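Local coordinates for polyhedrin (Simulium ubiquitum cypovirus, PDB 5A9A), which forms the microcrystalline matrix of the polyhedra, the occlusion bodies that in cypoviruses embed and protect virus particles, at residues A[101-106]-A[162-167]; A[38-43]-A[65-70]; A[26-31]-A[111-116]; A[117-122]-A[174-179]. All blocks are in the same frame, centred on the assembly; numbering follows the deposited sequence.

Interaction 1. Residues A[101-106]-A[162-167]; sequences EYPVAI and IPLRCQ. With UTP (uridine 5'-triphosphate), chain B.
The ring of Y102 is sandwiched between two unlike groups. Q167 CA stands over one face, 3.6 Å from the Y102 ring centroid in a CH-pi contact, and P103 CD lies above the opposite face, toward the rim. The CB and CG of Q167 slide past the ring in the opposite direction, with its amide plane turned 40° from the ring. Beyond the aromatic plate, L164 is the knob: its CD1 fits between P103 CG and I106 CG1, 3.7 Å from each, while Y102 CE1 borders the same hollow. L164 CG, anti to its carbonyl carbon (chi1 -59°), lies against A105 CA and I106 CG1. Further along, I106 CB meets I162 CB at 4.0 Å, and the two backbones exchange a pair of bonds, I106 N to I162 O and I162 N to I106 O, both 2.7 Å. L164 N bonds V104 O, and one water joins P103 O to Q167 NE2. Y102 OH bonds E169 O, and Q167 OE1 is held by L99 N. Here the antiparallel pair of strands 105-111 and 157-163 in the six-stranded sheet ends and opens toward the UTP pocket, where E101 N makes a weak bond to uracil O4.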
# COMPACT_ATOMS: atom_id res chain seq x y z
N GLU A 101 21.16 -2.32 -15.01
CA GLU A 101 19.71 -2.41 -14.84
C GLU A 101 19.02 -1.16 -14.28
O GLU A 101 17.83 -1.19 -13.98
CB GLU A 101 19.35 -3.59 -13.94
CG GLU A 101 19.52 -4.95 -14.60
CD GLU A 101 18.68 -6.02 -13.94
OE1 GLU A 101 17.81 -5.68 -13.11
OE2 GLU A 101 18.89 -7.21 -14.25
N TYR A 102 19.76 -0.06 -14.13
CA TYR A 102 19.12 1.18 -13.72
C TYR A 102 18.70 1.95 -14.97
O TYR A 102 19.48 2.08 -15.91
CB TYR A 102 20.04 2.02 -12.84
CG TYR A 102 19.35 3.24 -12.27
CD1 TYR A 102 19.20 4.39 -13.03
CD2 TYR A 102 18.83 3.24 -10.98
CE1 TYR A 102 18.56 5.50 -12.53
CE2 TYR A 102 18.19 4.35 -10.47
CZ TYR A 102 18.06 5.48 -11.25
OH TYR A 102 17.43 6.59 -10.76
N PRO A 103 17.46 2.46 -14.99
CA PRO A 103 16.90 3.05 -16.21
C PRO A 103 17.60 4.33 -16.64
O PRO A 103 18.28 4.97 -15.84
CB PRO A 103 15.45 3.33 -15.83
CG PRO A 103 15.47 3.51 -14.36
CD PRO A 103 16.52 2.56 -13.85
N VAL A 104 17.42 4.70 -17.90
CA VAL A 104 18.03 5.91 -18.45
C VAL A 104 17.00 7.03 -18.63
O VAL A 104 17.37 8.18 -18.88
CB VAL A 104 18.70 5.65 -19.82
CG1 VAL A 104 19.96 4.81 -19.64
CG2 VAL A 104 17.72 4.97 -20.78
N ALA A 105 15.73 6.69 -18.50
CA ALA A 105 14.67 7.68 -18.68
C ALA A 105 13.32 7.14 -18.21
O ALA A 105 13.14 5.93 -18.08
CB ALA A 105 14.59 8.10 -20.14
N ILE A 106 12.38 8.06 -17.97
CA ILE A 106 11.02 7.69 -17.61
C ILE A 106 10.04 8.37 -18.56
O ILE A 106 10.23 9.53 -18.92
CB ILE A 106 10.65 8.15 -16.19
CG1 ILE A 106 11.82 7.92 -15.22
CG2 ILE A 106 9.40 7.42 -15.71
CD1 ILE A 106 11.60 8.56 -13.86
N ILE A 162 11.10 12.11 -18.87
CA ILE A 162 12.07 12.46 -17.84
C ILE A 162 13.39 11.74 -18.09
O ILE A 162 13.47 10.52 -17.98
CB ILE A 162 11.57 12.06 -16.44
CG1 ILE A 162 10.22 12.71 -16.15
CG2 ILE A 162 12.60 12.45 -15.38
CD1 ILE A 162 9.65 12.35 -14.79
N PRO A 163 14.44 12.50 -18.44
CA PRO A 163 15.75 11.85 -18.57
C PRO A 163 16.35 11.56 -17.21
O PRO A 163 16.26 12.39 -16.30
CB PRO A 163 16.58 12.90 -19.31
CG PRO A 163 15.98 14.20 -18.90
CD PRO A 163 14.51 13.95 -18.73
N LEU A 164 16.93 10.38 -17.05
CA LEU A 164 17.68 10.06 -15.84
C LEU A 164 19.17 10.04 -16.19
O LEU A 164 19.66 9.10 -16.81
CB LEU A 164 17.23 8.71 -15.27
CG LEU A 164 15.74 8.60 -14.90
CD1 LEU A 164 15.39 7.20 -14.43
CD2 LEU A 164 15.36 9.63 -13.84
N ARG A 165 19.87 11.10 -15.78
CA ARG A 165 21.28 11.27 -16.12
C ARG A 165 22.17 10.73 -15.01
O ARG A 165 23.39 10.72 -15.13
CB ARG A 165 21.60 12.75 -16.35
CG ARG A 165 20.82 13.40 -17.48
CD ARG A 165 20.03 14.59 -16.96
NE ARG A 165 19.48 15.41 -18.03
CZ ARG A 165 18.56 16.36 -17.84
NH1 ARG A 165 18.09 16.59 -16.62
NH2 ARG A 165 18.11 17.06 -18.86
N CYS A 166 21.54 10.30 -13.93
CA CYS A 166 22.24 9.77 -12.78
C CYS A 166 21.59 8.44 -12.43
O CYS A 166 20.62 8.05 -13.08
CB CYS A 166 22.13 10.75 -11.61
SG CYS A 166 22.68 12.43 -12.02
N GLN A 167 22.11 7.74 -11.43
CA GLN A 167 21.49 6.50 -10.99
C GLN A 167 21.21 6.50 -9.49
O GLN A 167 21.24 5.46 -8.84
CB GLN A 167 22.35 5.29 -11.36
CG GLN A 167 22.60 5.14 -12.86
CD GLN A 167 23.08 3.75 -13.22
OE1 GLN A 167 23.68 3.05 -12.41
NE2 GLN A 167 22.79 3.33 -14.45
PA UTP B . 30.73 -10.23 -14.42
O1A UTP B . 31.71 -9.09 -14.55
O2A UTP B . 30.23 -10.95 -15.64
O3A UTP B . 31.35 -11.32 -13.40
O5' UTP B . 29.45 -9.69 -13.62
PB UTP B . 32.28 -10.90 -12.16
O1B UTP B . 32.20 -12.01 -11.14
O2B UTP B . 33.61 -10.45 -12.70
O3B UTP B . 31.53 -9.62 -11.52
PG UTP B . 32.37 -8.40 -10.89
O1G UTP B . 33.78 -8.91 -10.84
O2G UTP B . 31.74 -8.18 -9.54
O3G UTP B . 32.13 -7.28 -11.87
C5' UTP B . 28.18 -9.56 -14.26
C4' UTP B . 28.04 -8.15 -14.83
O4' UTP B . 26.68 -7.72 -14.85
C1' UTP B . 26.66 -6.30 -14.77
C2' UTP B . 27.86 -5.91 -13.91
O2' UTP B . 28.52 -4.75 -14.42
C3' UTP B . 28.79 -7.12 -13.99
O3' UTP B . 30.02 -6.77 -14.62
N1 UTP B . 25.39 -5.81 -14.23
C6 UTP B . 24.32 -6.61 -14.24
C2 UTP B . 25.27 -4.50 -13.74
O2 UTP B . 26.27 -3.75 -13.74
N3 UTP B . 24.11 -4.05 -13.26
C4 UTP B . 23.03 -4.84 -13.26
O4 UTP B . 21.94 -4.41 -12.81
C5 UTP B . 23.11 -6.14 -13.74
O HOH W 1 21.26 4.67 -16.23
O HOH W 2 20.91 6.62 -16.04

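Interaction 2. Residues A[38-43]-A[65-70]; sequences IIFIYK and RDMLYM
The hydroxyl of Y42 is held by two bonds: it donates to M67 O, with Y42 OH and M67 O 2.9 Å apart, and is also bonded by R48 NE. R48 NH2 also bonds D66 O. The contact lays the loop that follows strand 57-62 across the end of strand 34-41 in the six-stranded antiparallel sheet, using one edge-to-face aromatic pair and one Met-aromatic contact. In the first, Y69 turns its edge to the face of Y42, the planes meeting at 60° with centroids 4.6 Å apart. Y69 CD1 stands over the centre of the Y42 ring, and Y69 CB also comes over that face, 4.0 Å from the Y42 centroid. Y69 also meets the ring of Y207 edge-to-face, and its side chain touches E101 of the UTP pocket. F40, two residues earlier and pointing the same way as Y42, receives M67, whose chain bends at chi2 and chi3 and crosses it at about a right angle. M67 SD lies obliquely, 4.8 Å from the F40 centroid, and the closest approach is M67 CE to F40 CE1, 3.6 Å.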
# COMPACT_ATOMS: atom_id res chain seq x y z
N ILE A 38 3.40 4.29 -16.11
CA ILE A 38 4.78 4.67 -15.86
C ILE A 38 5.67 3.75 -16.68
O ILE A 38 5.63 2.53 -16.50
CB ILE A 38 5.16 4.52 -14.38
CG1 ILE A 38 4.13 5.21 -13.47
CG2 ILE A 38 6.55 5.08 -14.14
CD1 ILE A 38 4.05 6.71 -13.64
N ILE A 39 6.47 4.32 -17.57
CA ILE A 39 7.31 3.53 -18.46
C ILE A 39 8.78 3.90 -18.29
O ILE A 39 9.18 5.04 -18.52
CB ILE A 39 6.92 3.76 -19.93
CG1 ILE A 39 5.41 3.66 -20.10
CG2 ILE A 39 7.64 2.76 -20.83
CD1 ILE A 39 4.91 4.16 -21.43
N PHE A 40 9.59 2.92 -17.90
CA PHE A 40 11.03 3.12 -17.78
C PHE A 40 11.74 2.62 -19.03
O PHE A 40 11.36 1.60 -19.60
CB PHE A 40 11.58 2.39 -16.55
CG PHE A 40 11.07 2.94 -15.24
CD1 PHE A 40 11.70 4.00 -14.63
CD2 PHE A 40 9.96 2.38 -14.63
CE1 PHE A 40 11.24 4.50 -13.42
CE2 PHE A 40 9.49 2.87 -13.43
CZ PHE A 40 10.13 3.93 -12.82
N ILE A 41 12.78 3.34 -19.44
CA ILE A 41 13.62 2.92 -20.56
C ILE A 41 14.97 2.48 -20.01
O ILE A 41 15.52 3.13 -19.12
CB ILE A 41 13.84 4.06 -21.56
CG1 ILE A 41 12.50 4.72 -21.92
CG2 ILE A 41 14.54 3.54 -22.81
CD1 ILE A 41 12.62 5.84 -22.93
N TYR A 42 15.50 1.38 -20.54
CA TYR A 42 16.73 0.80 -20.01
C TYR A 42 17.88 0.78 -21.01
O TYR A 42 17.70 1.10 -22.19
CB TYR A 42 16.45 -0.59 -19.46
CG TYR A 42 15.55 -0.54 -18.24
CD1 TYR A 42 14.17 -0.52 -18.38
CD2 TYR A 42 16.09 -0.46 -16.97
CE1 TYR A 42 13.35 -0.45 -17.27
CE2 TYR A 42 15.28 -0.39 -15.86
CZ TYR A 42 13.91 -0.39 -16.01
OH TYR A 42 13.09 -0.31 -14.91
N LYS A 43 19.06 0.40 -20.53
CA LYS A 43 20.27 0.45 -21.33
C LYS A 43 20.29 -0.62 -22.42
O LYS A 43 21.17 -0.61 -23.28
CB LYS A 43 21.50 0.30 -20.43
CG LYS A 43 21.77 1.51 -19.55
CD LYS A 43 22.83 1.20 -18.50
CE LYS A 43 23.05 2.37 -17.55
NZ LYS A 43 24.04 3.35 -18.06
N ARG A 65 15.26 1.07 -5.23
CA ARG A 65 15.27 -0.33 -5.63
C ARG A 65 14.19 -0.62 -6.67
O ARG A 65 14.38 -1.42 -7.58
CB ARG A 65 15.08 -1.24 -4.42
CG ARG A 65 15.41 -2.70 -4.66
CD ARG A 65 16.91 -2.91 -4.83
NE ARG A 65 17.24 -4.33 -4.95
CZ ARG A 65 18.04 -5.00 -4.13
NH1 ARG A 65 18.65 -4.38 -3.12
NH2 ARG A 65 18.26 -6.29 -4.33
N ASP A 66 13.04 0.04 -6.52
CA ASP A 66 11.91 -0.16 -7.42
C ASP A 66 12.21 0.28 -8.84
O ASP A 66 11.47 -0.04 -9.77
CB ASP A 66 10.68 0.60 -6.90
CG ASP A 66 10.14 0.03 -5.60
OD1 ASP A 66 10.29 -1.18 -5.38
OD2 ASP A 66 9.56 0.80 -4.80
N MET A 67 13.30 1.03 -9.02
CA MET A 67 13.64 1.58 -10.33
C MET A 67 14.26 0.52 -11.23
O MET A 67 14.21 0.64 -12.46
CB MET A 67 14.63 2.74 -10.18
CG MET A 67 14.14 3.91 -9.33
SD MET A 67 12.87 4.93 -10.11
CE MET A 67 13.85 5.87 -11.29
N LEU A 68 14.83 -0.52 -10.64
CA LEU A 68 15.63 -1.48 -11.39
C LEU A 68 14.80 -2.36 -12.33
O LEU A 68 13.61 -2.60 -12.11
CB LEU A 68 16.45 -2.36 -10.44
CG LEU A 68 17.37 -1.61 -9.48
CD1 LEU A 68 18.25 -2.59 -8.72
CD2 LEU A 68 18.23 -0.59 -10.22
N TYR A 69 15.47 -2.83 -13.38
CA TYR A 69 14.84 -3.57 -14.47
C TYR A 69 14.13 -4.85 -14.01
O TYR A 69 12.95 -5.05 -14.30
CB TYR A 69 15.92 -3.91 -15.50
CG TYR A 69 15.39 -4.47 -16.80
CD1 TYR A 69 14.46 -3.77 -17.55
CD2 TYR A 69 15.85 -5.68 -17.29
CE1 TYR A 69 13.99 -4.27 -18.75
CE2 TYR A 69 15.39 -6.19 -18.49
CZ TYR A 69 14.46 -5.48 -19.22
OH TYR A 69 13.99 -5.98 -20.41
N MET A 70 14.85 -5.72 -13.30
CA MET A 70 14.30 -7.01 -12.91
C MET A 70 14.64 -7.36 -11.46
O MET A 70 13.76 -7.72 -10.68
CB MET A 70 14.79 -8.11 -13.85
CG MET A 70 14.24 -7.97 -15.26
SD MET A 70 14.28 -9.52 -16.19
CE MET A 70 12.89 -9.26 -17.29

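Interaction 3. Residues A[26-31]-A[111-116]; sequences GPNVQD and NGNICW
The side chains of N28 and N113 cross at about a right angle, their amide planes 67° apart, with N28 OD1 against N113 CB (3.3 Å) and the amide carbon N113 CG (3.5 Å). The amide of Q30 is turned more steeply still, 85° from that of N113, and Q30 NE2 comes no nearer than 4.1 Å to N113 ND2. Both amides are tied elsewhere to the same arginine, N113 OD1 by R178 NH1 and Q30 NE2 to R178 O, while R185 NH1 bonds Q30 OE1. N113 CG, anti to the backbone N (chi1 -175°), lies beside N28 OD1 and N28 CA. No direct hydrogen bond joins the segments; two waters do it instead. Both donate to P27 O: one, 2.7 Å from that oxygen, accepts from N113 N, and the other also donates to V29 O and accepts from N113 ND2. Next to them, P27 CB packs on G112 CA at 4.4 Å. R138 of the third subunit bonds G26 O, placing the contact beside a subunit interface. The arrangement is a water-mediated loop-to-loop junction, in which the short 3-10 turn that follows helix 11-25 meets the inverse gamma turn centred on N113.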
# COMPACT_ATOMS: atom_id res chain seq x y z
N GLY A 26 -16.99 9.47 -21.27
CA GLY A 26 -17.07 8.44 -20.26
C GLY A 26 -16.13 8.68 -19.09
O GLY A 26 -16.52 8.52 -17.93
N PRO A 27 -14.87 9.05 -19.38
CA PRO A 27 -13.89 9.32 -18.32
C PRO A 27 -14.25 10.50 -17.41
O PRO A 27 -13.65 10.62 -16.34
CB PRO A 27 -12.61 9.65 -19.11
CG PRO A 27 -12.77 8.93 -20.40
CD PRO A 27 -14.24 8.99 -20.71
N ASN A 28 -15.21 11.33 -17.80
CA ASN A 28 -15.52 12.54 -17.05
C ASN A 28 -16.68 12.38 -16.05
O ASN A 28 -17.00 13.32 -15.32
CB ASN A 28 -15.82 13.70 -18.00
CG ASN A 28 -14.61 14.10 -18.82
OD1 ASN A 28 -13.47 13.89 -18.40
ND2 ASN A 28 -14.85 14.68 -19.99
N VAL A 29 -17.30 11.21 -16.03
CA VAL A 29 -18.30 10.90 -15.02
C VAL A 29 -17.58 10.72 -13.68
O VAL A 29 -16.51 10.12 -13.63
CB VAL A 29 -19.06 9.60 -15.35
CG1 VAL A 29 -20.03 9.25 -14.23
CG2 VAL A 29 -19.80 9.73 -16.67
N GLN A 30 -18.16 11.25 -12.61
CA GLN A 30 -17.54 11.10 -11.30
C GLN A 30 -17.42 9.62 -10.94
O GLN A 30 -18.34 8.84 -11.15
CB GLN A 30 -18.32 11.87 -10.22
CG GLN A 30 -18.11 13.38 -10.27
CD GLN A 30 -16.67 13.77 -9.98
OE1 GLN A 30 -16.17 13.56 -8.87
NE2 GLN A 30 -16.00 14.35 -10.97
N ASP A 31 -16.25 9.26 -10.41
CA ASP A 31 -15.91 7.87 -10.11
C ASP A 31 -15.60 7.05 -11.37
O ASP A 31 -15.52 5.82 -11.32
CB ASP A 31 -16.99 7.18 -9.28
CG ASP A 31 -16.72 7.29 -7.78
OD1 ASP A 31 -15.85 8.09 -7.39
OD2 ASP A 31 -17.38 6.58 -6.99
N ASN A 111 -3.83 9.66 -18.12
CA ASN A 111 -5.07 9.71 -18.89
C ASN A 111 -6.32 9.74 -18.02
O ASN A 111 -6.41 9.02 -17.02
CB ASN A 111 -5.15 8.51 -19.82
CG ASN A 111 -3.90 8.34 -20.65
OD1 ASN A 111 -3.83 8.79 -21.80
ND2 ASN A 111 -2.89 7.69 -20.08
N GLY A 112 -7.27 10.58 -18.41
CA GLY A 112 -8.55 10.66 -17.72
C GLY A 112 -8.89 12.06 -17.27
O GLY A 112 -8.21 13.03 -17.61
N ASN A 113 -9.97 12.16 -16.49
CA ASN A 113 -10.45 13.42 -15.97
C ASN A 113 -9.58 13.87 -14.80
O ASN A 113 -9.98 13.76 -13.64
CB ASN A 113 -11.90 13.24 -15.52
CG ASN A 113 -12.54 14.53 -15.06
OD1 ASN A 113 -12.16 15.62 -15.51
ND2 ASN A 113 -13.51 14.42 -14.17
N ILE A 114 -8.40 14.39 -15.12
CA ILE A 114 -7.38 14.70 -14.12
C ILE A 114 -7.25 16.20 -13.89
O ILE A 114 -7.23 16.99 -14.84
CB ILE A 114 -6.02 14.12 -14.56
CG1 ILE A 114 -6.08 12.59 -14.55
CG2 ILE A 114 -4.90 14.62 -13.64
CD1 ILE A 114 -4.92 11.92 -15.26
N CYS A 115 -7.15 16.59 -12.62
CA CYS A 115 -6.92 17.99 -12.27
C CYS A 115 -5.46 18.33 -12.49
O CYS A 115 -4.63 18.20 -11.58
CB CYS A 115 -7.30 18.24 -10.81
SG CYS A 115 -7.16 19.98 -10.30
N TRP A 116 -5.14 18.76 -13.71
CA TRP A 116 -3.76 18.95 -14.12
C TRP A 116 -3.04 19.97 -13.25
O TRP A 116 -1.83 19.87 -13.02
CB TRP A 116 -3.71 19.35 -15.59
CG TRP A 116 -4.29 18.29 -16.47
CD1 TRP A 116 -5.47 18.35 -17.16
CD2 TRP A 116 -3.73 17.00 -16.73
NE1 TRP A 116 -5.67 17.17 -17.84
CE2 TRP A 116 -4.62 16.33 -17.59
CE3 TRP A 116 -2.56 16.35 -16.31
CZ2 TRP A 116 -4.37 15.03 -18.05
CZ3 TRP A 116 -2.32 15.07 -16.76
CH2 TRP A 116 -3.22 14.42 -17.63
O HOH W 3 -11.16 9.52 -15.96
O HOH W 4 -14.00 11.35 -13.55

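Interaction 4. Residues A[117-122]-A[174-179]; sequences ENVRVE and KFPSRM
The ring of F175 meets two valines, V121 of strand 120-124 and V119 just before it, V119 CG1 at 3.7 Å from F175 CE1 and V121 CG2 at 3.4 Å from F175 CZ, both reaching it obliquely. F175 lies in strand 170-176, which pairs antiparallel with 120-124; these are the two inner strands of the four-stranded sheet. F175 and V121 also touch I108 of strand 105-111, so the apolar group lies between this sheet and the six-stranded one. F175 CB points away from 117-122, but its CE1 and CZ reach the valines. Toward the strand ends, P176 extends the apolar patch: its CG packs on N118 CB at 3.7 Å, and its CD faces V119 CG2. The backbones are joined at R120 and K174, a hydrogen-bonded pair, by R120 N to K174 O (3.0 Å) and K174 N to R120 O (2.7 Å). Both side chains stand on the other side of the sheet from F175. There the chain of K174, bent at chi2 and chi3, passes N118 O, and a water accepts from K174 NZ at 2.6 Å and donates to N118 O. R120 NH1 bonds E117 O and V119 O, both close to the guanidinium plane, which fixes the flat group beside the lysine; that same water oxygen sits 3.0 Å above the plane of the R120 guanidinium, over its centre.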
# COMPACT_ATOMS: atom_id res chain seq x y z
N GLU A 117 -3.79 20.94 -12.75
CA GLU A 117 -3.25 21.94 -11.84
C GLU A 117 -2.66 21.31 -10.57
O GLU A 117 -1.69 21.82 -10.01
CB GLU A 117 -4.36 22.93 -11.45
CG GLU A 117 -4.17 23.60 -10.10
CD GLU A 117 -5.33 24.52 -9.76
OE1 GLU A 117 -6.36 24.48 -10.47
OE2 GLU A 117 -5.22 25.27 -8.77
N ASN A 118 -3.24 20.19 -10.14
CA ASN A 118 -2.83 19.56 -8.89
C ASN A 118 -1.93 18.34 -9.08
O ASN A 118 -1.56 17.67 -8.11
CB ASN A 118 -4.06 19.17 -8.07
CG ASN A 118 -4.66 20.35 -7.33
OD1 ASN A 118 -4.26 21.50 -7.54
ND2 ASN A 118 -5.63 20.08 -6.46
N VAL A 119 -1.59 18.05 -10.33
CA VAL A 119 -0.67 16.96 -10.63
C VAL A 119 0.73 17.28 -10.11
O VAL A 119 1.21 18.40 -10.24
CB VAL A 119 -0.61 16.69 -12.15
CG1 VAL A 119 0.61 15.83 -12.50
CG2 VAL A 119 -1.89 16.02 -12.62
N ARG A 120 1.36 16.28 -9.51
CA ARG A 120 2.75 16.39 -9.07
C ARG A 120 3.52 15.16 -9.51
O ARG A 120 3.11 14.03 -9.22
CB ARG A 120 2.83 16.52 -7.55
CG ARG A 120 2.06 17.69 -6.95
CD ARG A 120 2.67 19.03 -7.30
NE ARG A 120 2.01 20.12 -6.58
CZ ARG A 120 0.99 20.83 -7.05
NH1 ARG A 120 0.50 20.58 -8.26
NH2 ARG A 120 0.46 21.80 -6.31
N VAL A 121 4.62 15.37 -10.21
CA VAL A 121 5.55 14.29 -10.54
C VAL A 121 6.95 14.76 -10.16
O VAL A 121 7.45 15.74 -10.69
CB VAL A 121 5.52 13.93 -12.03
CG1 VAL A 121 6.58 12.87 -12.34
CG2 VAL A 121 4.14 13.44 -12.44
N GLU A 122 7.57 14.05 -9.22
CA GLU A 122 8.83 14.51 -8.67
C GLU A 122 9.91 13.44 -8.73
O GLU A 122 9.71 12.31 -8.29
CB GLU A 122 8.63 14.97 -7.23
CG GLU A 122 9.81 15.75 -6.66
CD GLU A 122 9.43 16.58 -5.45
OE1 GLU A 122 9.13 15.99 -4.39
OE2 GLU A 122 9.44 17.83 -5.56
N LYS A 174 1.54 12.10 -8.09
CA LYS A 174 0.14 12.28 -7.70
C LYS A 174 -0.67 12.75 -8.90
O LYS A 174 -0.37 13.79 -9.48
CB LYS A 174 0.03 13.31 -6.57
CG LYS A 174 -1.37 13.44 -5.99
CD LYS A 174 -1.80 14.89 -5.88
CE LYS A 174 -0.98 15.66 -4.85
NZ LYS A 174 -1.69 16.89 -4.41
N PHE A 175 -1.69 11.98 -9.26
CA PHE A 175 -2.60 12.36 -10.34
C PHE A 175 -4.04 12.31 -9.85
O PHE A 175 -4.67 11.25 -9.88
CB PHE A 175 -2.43 11.42 -11.54
CG PHE A 175 -1.03 11.38 -12.08
CD1 PHE A 175 -0.61 12.30 -13.03
CD2 PHE A 175 -0.14 10.41 -11.66
CE1 PHE A 175 0.68 12.26 -13.53
CE2 PHE A 175 1.15 10.36 -12.16
CZ PHE A 175 1.56 11.29 -13.09
N PRO A 176 -4.57 13.45 -9.39
CA PRO A 176 -5.90 13.50 -8.77
C PRO A 176 -7.02 13.83 -9.74
O PRO A 176 -6.81 14.55 -10.72
CB PRO A 176 -5.74 14.61 -7.74
CG PRO A 176 -4.79 15.57 -8.39
CD PRO A 176 -3.88 14.75 -9.30
N SER A 177 -8.22 13.30 -9.47
CA SER A 177 -9.38 13.55 -10.32
C SER A 177 -9.84 15.00 -10.23
O SER A 177 -9.63 15.66 -9.21
CB SER A 177 -10.55 12.65 -9.89
OG SER A 177 -10.14 11.31 -9.69
N ARG A 178 -10.47 15.48 -11.29
CA ARG A 178 -11.24 16.71 -11.23
C ARG A 178 -12.54 16.42 -10.49
O ARG A 178 -13.04 15.29 -10.55
CB ARG A 178 -11.59 17.22 -12.62
CG ARG A 178 -10.48 17.88 -13.40
CD ARG A 178 -11.07 18.61 -14.60
NE ARG A 178 -10.08 19.07 -15.56
CZ ARG A 178 -9.65 18.35 -16.61
NH1 ARG A 178 -10.13 17.13 -16.82
NH2 ARG A 178 -8.75 18.86 -17.44
N MET A 179 -13.07 17.42 -9.81
CA MET A 179 -14.40 17.31 -9.22
C MET A 179 -15.46 17.69 -10.24
O MET A 179 -15.14 18.21 -11.31
CB MET A 179 -14.51 18.22 -8.00
CG MET A 179 -13.65 17.79 -6.83
SD MET A 179 -14.05 16.12 -6.28
CE MET A 179 -12.67 15.79 -5.19
O HOH W 5 -1.00 18.95 -5.83

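From the N terminus, interaction 3 opens first at 26-31, just after helix 11-25. Interaction 2 opens at 38-43 and closes at 65-70, wholly within the span that interaction 3 completes only at 111-116. Interaction 1 starts at 101-106, before that closure, and ends at 162-167, so it crosses interaction 3; it also crosses interaction 4, which runs from 117-122 to 174-179. Interactions 1 and 2 meet at the UTP end of the six-stranded sheet through the backbone bonds V104 N to I41 O and Y69 N to E101 O. Interactions 3 and 4 join at the far end through C115 N to P176 O. I162 packing on V121 links the two sheets.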